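Putative secreted protein (Streptomyces coelicolor A3, PDB 2QF9) is of unknown function but is probably secreted and folds as a helical bundle probably related to the ferritin-like proteins. Local coordinates at residues A[14-17]-A[18-21]; A[52-55]-A[56-60]; A[140-143]-A[144-147]. One frame throughout, in Å; residues are numbered along the deposited sequence.

From the N terminus, contact 1 lies on helix 8-31, contact 2 on the next long helix, 37-63, and contact 3 at the start of the last, 141-167. Each spans about two turns of one helix, so none closes a long loop; they follow in series and neither nest nor cross. They are tied together by the packing of their helices. H20 and S17 of contact 1 meet Q53, R54 and M57 of contact 2, whose M56 and W60 pack against V142, E143 and L146 of contact 3. Contacts 1 and 3 do not touch. Contact 2, with a smaller share from contact 3, also reaches the second subunit.

Contact 1. Residues A[14-17]-A[18-21]; sequences RDMS and VHHQ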
loop_
_atom_site.group_PDB
_atom_site.type_symbol
_atom_site.label_atom_id
_atom_site.label_comp_id
_atom_site.label_asym_id
_atom_site.label_seq_id
_atom_site.Cartn_x
_atom_site.Cartn_y
_atom_site.Cartn_z
ATOM N N ARG A 14 1.487 11.109 -11.469
ATOM C CA ARG A 14 0.046 11.319 -11.256
ATOM C C ARG A 14 -0.782 10.174 -11.842
ATOM O O ARG A 14 -1.632 9.563 -11.153
ATOM C CB ARG A 14 -0.411 12.643 -11.884
ATOM C CG ARG A 14 -0.039 13.876 -11.094
ATOM C CD ARG A 14 -0.584 15.142 -11.742
ATOM N NE ARG A 14 -0.095 16.324 -11.039
ATOM C CZ ARG A 14 0.814 17.184 -11.501
ATOM N NH1 ARG A 14 1.184 18.206 -10.743
ATOM N NH2 ARG A 14 1.333 17.045 -12.713
ATOM N N ASP A 15 -0.526 9.879 -13.114
ATOM C CA ASP A 15 -1.334 8.931 -13.887
ATOM C C ASP A 15 -1.116 7.509 -13.403
ATOM O O ASP A 15 -2.081 6.770 -13.170
ATOM C CB ASP A 15 -1.000 9.034 -15.378
ATOM C CG ASP A 15 -1.498 10.342 -16.021
ATOM O OD1 ASP A 15 -2.225 11.129 -15.383
ATOM O OD2 ASP A 15 -1.172 10.544 -17.202
HETATM N N MSE A 16 0.143 7.123 -13.215
HETATM C CA MSE A 16 0.401 5.761 -12.778
HETATM C C MSE A 16 -0.092 5.560 -11.339
HETATM O O MSE A 16 -0.485 4.450 -10.978
HETATM C CB MSE A 16 1.879 5.374 -12.970
HETATM C CG MSE A 16 2.144 3.917 -12.752
HETATM SE SE MSE A 16 1.157 2.732 -14.001
HETATM C CE MSE A 16 2.509 2.705 -15.347
ATOM N N SER A 17 -0.096 6.616 -10.511
ATOM C CA SER A 17 -0.658 6.470 -9.157
ATOM C C SER A 17 -2.156 6.102 -9.183
ATOM O O SER A 17 -2.606 5.211 -8.441
ATOM C CB SER A 17 -0.410 7.723 -8.314
ATOM O OG SER A 17 0.966 7.784 -7.984
ATOM N N VAL A 18 -2.918 6.780 -10.042
ATOM C CA VAL A 18 -4.338 6.454 -10.220
ATOM C C VAL A 18 -4.504 5.025 -10.780
ATOM O O VAL A 18 -5.382 4.281 -10.349
ATOM C CB VAL A 18 -5.044 7.501 -11.113
ATOM C CG1 VAL A 18 -6.487 7.086 -11.399
ATOM C CG2 VAL A 18 -5.019 8.887 -10.450
ATOM N N HIS A 19 -3.646 4.648 -11.730
ATOM C CA HIS A 19 -3.708 3.313 -12.339
ATOM C C HIS A 19 -3.459 2.230 -11.271
ATOM O O HIS A 19 -4.236 1.261 -11.138
ATOM C CB HIS A 19 -2.661 3.227 -13.440
ATOM C CG HIS A 19 -2.966 2.221 -14.516
ATOM N ND1 HIS A 19 -2.447 0.947 -14.507
ATOM C CD2 HIS A 19 -3.668 2.335 -15.672
ATOM C CE1 HIS A 19 -2.825 0.312 -15.607
ATOM N NE2 HIS A 19 -3.576 1.125 -16.325
ATOM N N HIS A 20 -2.396 2.433 -10.487
ATOM C CA HIS A 20 -2.028 1.533 -9.390
ATOM C C HIS A 20 -3.174 1.397 -8.376
ATOM O O HIS A 20 -3.507 0.282 -7.930
ATOM C CB HIS A 20 -0.768 2.054 -8.689
ATOM C CG HIS A 20 0.513 1.589 -9.315
ATOM N ND1 HIS A 20 0.628 1.267 -10.658
ATOM C CD2 HIS A 20 1.737 1.392 -8.774
ATOM C CE1 HIS A 20 1.863 0.863 -10.900
ATOM N NE2 HIS A 20 2.559 0.944 -9.781
ATOM N N GLN A 21 -3.778 2.528 -8.017
ATOM C CA GLN A 21 -4.903 2.535 -7.086
ATOM C C GLN A 21 -5.996 1.530 -7.497
ATOM O O GLN A 21 -6.541 0.804 -6.649
ATOM C CB GLN A 21 -5.507 3.939 -7.009
ATOM C CG GLN A 21 -6.642 4.057 -6.018
ATOM C CD GLN A 21 -7.148 5.485 -5.919
ATOM O OE1 GLN A 21 -7.654 6.057 -6.898
ATOM N NE2 GLN A 21 -7.013 6.076 -4.727
#
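The turn of helix 8-31 that carries M16, H19 and H20 faces the interior of a helical bundle, probably ferritin-like, and its selenomethionine packs against both imidazoles. CG of M16 stands anti to the backbone N (chi1 -170°), and bends at the next two torsions fold the chain along the helix, so that the selenium passes near both rings. On the H20 side, M16 CG lies 3.6 Å from H20 CE1 and M16 SE 3.7 Å from H20 ND1; the two side chains cross at a slant. The selenium sits 4.4 Å from the H20 ring centroid and 59° off the ring normal, an oblique Met-aromatic contact. H19 receives it more loosely, with M16 SE 3.9 Å from H19 CB and a similarly oblique approach to the ring.

Under these side chains runs ordinary alpha-helical i to i+4 bonding, in which H20 N donates to M16 O at 2.8 Å and H19 N to D15 O at 3.0 Å. The M16 carbonyl oxygen is also packed by carbon, H20 CB lying 3.3 Å away. On the outer side of the helix V18 turns its CG2 branch back beside the backbone N, 3.5 Å from R14 O.

The imidazoles are held at their far ends, H19 NE2 by the carbonyl of P93 and H20 NE2 by OE1 of Q53 on helix 37-63. With a leucine in place of H20, Q53 OE1 would probably lose its mate on this helix and the selenium one of its two imidazole neighbours. M130 of helix 109-137 and M150 of helix 141-167 pack on M16, while D15 OD2 accepts from W77 NE1.

Contact 2. Residues A[52-55]-A[56-60]; sequences NQRG and MMIGW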
loop_
_atom_site.group_PDB
_atom_site.type_symbol
_atom_site.label_atom_id
_atom_site.label_comp_id
_atom_site.label_asym_id
_atom_site.label_seq_id
_atom_site.Cartn_x
_atom_site.Cartn_y
_atom_site.Cartn_z
ATOM N N ASN A 52 2.771 0.169 -2.752
ATOM C CA ASN A 52 4.084 0.694 -2.358
ATOM C C ASN A 52 4.591 1.675 -3.418
ATOM O O ASN A 52 5.002 2.814 -3.108
ATOM C CB ASN A 52 5.095 -0.430 -2.150
ATOM C CG ASN A 52 6.428 0.085 -1.654
ATOM O OD1 ASN A 52 6.506 0.721 -0.592
ATOM N ND2 ASN A 52 7.476 -0.166 -2.415
ATOM N N GLN A 53 4.539 1.253 -4.685
ATOM C CA GLN A 53 4.962 2.127 -5.784
ATOM C C GLN A 53 4.104 3.401 -5.886
ATOM O O GLN A 53 4.624 4.491 -6.184
ATOM C CB GLN A 53 4.955 1.367 -7.102
ATOM C CG GLN A 53 5.956 0.222 -7.134
ATOM C CD GLN A 53 5.883 -0.588 -8.416
ATOM O OE1 GLN A 53 4.939 -0.458 -9.191
ATOM N NE2 GLN A 53 6.880 -1.444 -8.637
ATOM N N ARG A 54 2.795 3.262 -5.647
ATOM C CA ARG A 54 1.936 4.431 -5.577
ATOM C C ARG A 54 2.414 5.416 -4.501
ATOM O O ARG A 54 2.512 6.622 -4.775
ATOM C CB ARG A 54 0.481 4.026 -5.359
ATOM C CG ARG A 54 -0.445 5.209 -5.270
ATOM C CD ARG A 54 -1.897 4.769 -5.263
ATOM N NE ARG A 54 -2.798 5.911 -5.082
ATOM C CZ ARG A 54 -3.190 6.362 -3.894
ATOM N NH1 ARG A 54 -2.720 5.819 -2.769
ATOM N NH2 ARG A 54 -4.034 7.382 -3.827
ATOM N N GLY A 55 2.707 4.911 -3.295
ATOM C CA GLY A 55 3.274 5.752 -2.231
ATOM C C GLY A 55 4.575 6.434 -2.650
ATOM O O GLY A 55 4.774 7.612 -2.352
HETATM N N MSE A 56 5.465 5.706 -3.332
HETATM C CA MSE A 56 6.725 6.303 -3.817
HETATM C C MSE A 56 6.444 7.509 -4.719
HETATM O O MSE A 56 6.975 8.605 -4.503
HETATM C CB MSE A 56 7.592 5.269 -4.563
HETATM C CG MSE A 56 8.159 4.168 -3.679
HETATM SE SE MSE A 56 8.933 2.813 -4.859
HETATM C CE MSE A 56 9.868 1.660 -3.617
HETATM N N MSE A 57 5.565 7.313 -5.695
HETATM C CA MSE A 57 5.274 8.360 -6.681
HETATM C C MSE A 57 4.541 9.568 -6.078
HETATM O O MSE A 57 4.847 10.749 -6.399
HETATM C CB MSE A 57 4.515 7.747 -7.865
HETATM C CG MSE A 57 5.414 6.776 -8.642
HETATM SE SE MSE A 57 4.515 6.031 -10.213
HETATM C CE MSE A 57 3.087 5.042 -9.263
ATOM N N ILE A 58 3.599 9.278 -5.182
ATOM C CA ILE A 58 2.907 10.336 -4.445
ATOM C C ILE A 58 3.903 11.098 -3.552
ATOM O O ILE A 58 3.860 12.332 -3.469
ATOM C CB ILE A 58 1.734 9.785 -3.628
ATOM C CG1 ILE A 58 0.625 9.325 -4.601
ATOM C CG2 ILE A 58 1.213 10.867 -2.671
ATOM C CD1 ILE A 58 -0.554 8.645 -3.952
ATOM N N GLY A 59 4.810 10.355 -2.924
ATOM C CA GLY A 59 5.863 10.949 -2.101
ATOM C C GLY A 59 6.777 11.869 -2.907
ATOM O O GLY A 59 7.206 12.930 -2.419
ATOM N N TRP A 60 7.047 11.485 -4.155
ATOM C CA TRP A 60 7.857 12.344 -5.039
ATOM C C TRP A 60 7.113 13.631 -5.352
ATOM O O TRP A 60 7.668 14.731 -5.234
ATOM C CB TRP A 60 8.309 11.606 -6.312
ATOM C CG TRP A 60 9.227 10.430 -6.035
ATOM C CD1 TRP A 60 10.041 10.254 -4.939
ATOM C CD2 TRP A 60 9.413 9.274 -6.858
ATOM N NE1 TRP A 60 10.730 9.055 -5.038
ATOM C CE2 TRP A 60 10.359 8.436 -6.203
ATOM C CE3 TRP A 60 8.881 8.868 -8.092
ATOM C CZ2 TRP A 60 10.780 7.210 -6.741
ATOM C CZ3 TRP A 60 9.300 7.631 -8.627
ATOM C CH2 TRP A 60 10.240 6.824 -7.947
#
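N52 with M56, and R54 with I58, are the side-chain pairs that meet here along helix 37-63, each four residues apart. The backbone bonds are regular i to i+4: M56 N donates to N52 O at 2.9 Å and I58 N to R54 O at 2.9 Å, while G59 N reaches G55 O at 2.8 Å. Van der Waals packing of aliphatic carbon on polar groups supplies the rest. The extended chain of selenomethionine M56 runs out beside the amide of N52, and its methyl CE presses close to N52 ND2, at 3.2 Å. I58 places CD1 over the centre of one face of the R54 guanidinium, 3.5 Å from R54 CZ. CG anti to the backbone N and a straight chain to NE carry the group out past I58, and the last torsion (chi4 -89°) turns its face to CD1. M57 instead turns back at its last torsion, and its CE lies 3.5 Å from Q53 O.

Helix 8-31 borders this turn through S17, which touches M57 and I58, and through Q21, which packs on R54; L146 and V142 of helix 141-167 meet M56 and W60. Toward the second subunit, G59 O and W60 NE1 are hydrogen-bonded to W60 NE1 and G59 O of that copy, and M56 packs on its G55, so this part of helix 37-63 lies at the dimer interface between bundles.

Contact 3. Residues A[140-143]-A[144-147]; sequences VGVE and KRLA
This is a local contact in the first turns of helix 141-167, where the side chain of R145 folds back on G141 and V142. A turn about the CG-CD bond (chi3 -57°) swings its guanidinium toward the start of the helix, where one face lies above the backbone: R145 NH1 is 3.6 Å from G141 C, and R145 NH2 is 3.8 Å from V142 CA. The arginine chain also runs close to G141 O, with R145 CG at 3.3 Å. G141, having no side chain, puts no CB between its backbone and the guanidinium.

V140 occupies the N-cap position, and its carbonyl opens the helical bonding by accepting K144 N at 2.9 Å in a nearly straight bond (N-H...O 172°). K144 also lays aliphatic carbon on the same oxygen, its CG being 3.5 Å from V140 O. R145 N to G141 O and A147 N to E143 O, both at 3.0 Å, continue the i to i+4 series.

V140 N is itself bonded to D9 OD1 of helix 8-31, and E143 and A147 pack on C134, whose disulfide partner C138 touches K144. V142, E143 and L146 face W60 of helix 37-63, and V140 and V142 reach L63 of the second subunit. The arrangement is that of a helix N-terminus, here beginning the last long helix of a bundle that is probably ferritin-like.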
loop_
_atom_site.group_PDB
_atom_site.type_symbol
_atom_site.label_atom_id
_atom_site.label_comp_id
_atom_site.label_asym_id
_atom_site.label_seq_id
_atom_site.Cartn_x
_atom_site.Cartn_y
_atom_site.Cartn_z
ATOM N N VAL A 140 13.910 11.929 -14.275
ATOM C CA VAL A 140 14.343 11.588 -12.925
ATOM C C VAL A 140 14.762 10.114 -12.854
ATOM O O VAL A 140 13.968 9.209 -13.153
ATOM C CB VAL A 140 13.233 11.895 -11.868
ATOM C CG1 VAL A 140 13.650 11.397 -10.503
ATOM C CG2 VAL A 140 12.914 13.387 -11.825
ATOM N N GLY A 141 16.014 9.890 -12.470
ATOM C CA GLY A 141 16.628 8.569 -12.546
ATOM C C GLY A 141 15.847 7.493 -11.812
ATOM O O GLY A 141 15.574 6.432 -12.374
ATOM N N VAL A 142 15.473 7.767 -10.555
ATOM C CA VAL A 142 14.777 6.765 -9.751
ATOM C C VAL A 142 13.399 6.422 -10.356
ATOM O O VAL A 142 12.952 5.277 -10.280
ATOM C CB VAL A 142 14.680 7.192 -8.255
ATOM C CG1 VAL A 142 13.891 8.492 -8.085
ATOM C CG2 VAL A 142 14.120 6.087 -7.407
ATOM N N GLU A 143 12.761 7.422 -10.954
ATOM C CA GLU A 143 11.456 7.252 -11.613
ATOM C C GLU A 143 11.558 6.453 -12.916
ATOM O O GLU A 143 10.724 5.573 -13.169
ATOM C CB GLU A 143 10.794 8.602 -11.863
ATOM C CG GLU A 143 9.330 8.468 -12.249
ATOM C CD GLU A 143 8.596 9.793 -12.318
ATOM O OE1 GLU A 143 9.190 10.836 -11.972
ATOM O OE2 GLU A 143 7.413 9.780 -12.712
ATOM N N LYS A 144 12.566 6.770 -13.735
ATOM C CA LYS A 144 12.874 5.989 -14.946
ATOM C C LYS A 144 13.120 4.511 -14.607
ATOM O O LYS A 144 12.580 3.611 -15.264
ATOM C CB LYS A 144 14.097 6.570 -15.669
ATOM C CG LYS A 144 13.816 7.872 -16.397
ATOM C CD LYS A 144 15.084 8.427 -17.047
ATOM C CE LYS A 144 15.407 7.757 -18.385
ATOM N NZ LYS A 144 16.824 8.071 -18.819
ATOM N N ARG A 145 13.926 4.264 -13.575
ATOM C CA ARG A 145 14.260 2.908 -13.176
ATOM C C ARG A 145 13.041 2.178 -12.646
ATOM O O ARG A 145 12.873 0.981 -12.907
ATOM C CB ARG A 145 15.385 2.897 -12.149
ATOM C CG ARG A 145 16.707 3.383 -12.741
ATOM C CD ARG A 145 17.903 3.036 -11.872
ATOM N NE ARG A 145 17.776 3.565 -10.518
ATOM C CZ ARG A 145 18.203 4.766 -10.123
ATOM N NH1 ARG A 145 18.799 5.594 -10.978
ATOM N NH2 ARG A 145 18.037 5.132 -8.859
ATOM N N LEU A 146 12.193 2.905 -11.913
ATOM C CA LEU A 146 10.954 2.325 -11.411
ATOM C C LEU A 146 10.076 1.876 -12.567
ATOM O O LEU A 146 9.561 0.744 -12.559
ATOM C CB LEU A 146 10.185 3.299 -10.502
ATOM C CG LEU A 146 9.079 2.617 -9.643
ATOM C CD1 LEU A 146 9.658 1.717 -8.551
ATOM C CD2 LEU A 146 8.202 3.676 -9.000
ATOM N N ALA A 147 9.932 2.755 -13.557
ATOM C CA ALA A 147 9.147 2.475 -14.764
ATOM C C ALA A 147 9.697 1.244 -15.517
ATOM O O ALA A 147 8.943 0.355 -15.912
ATOM C CB ALA A 147 9.106 3.716 -15.662
#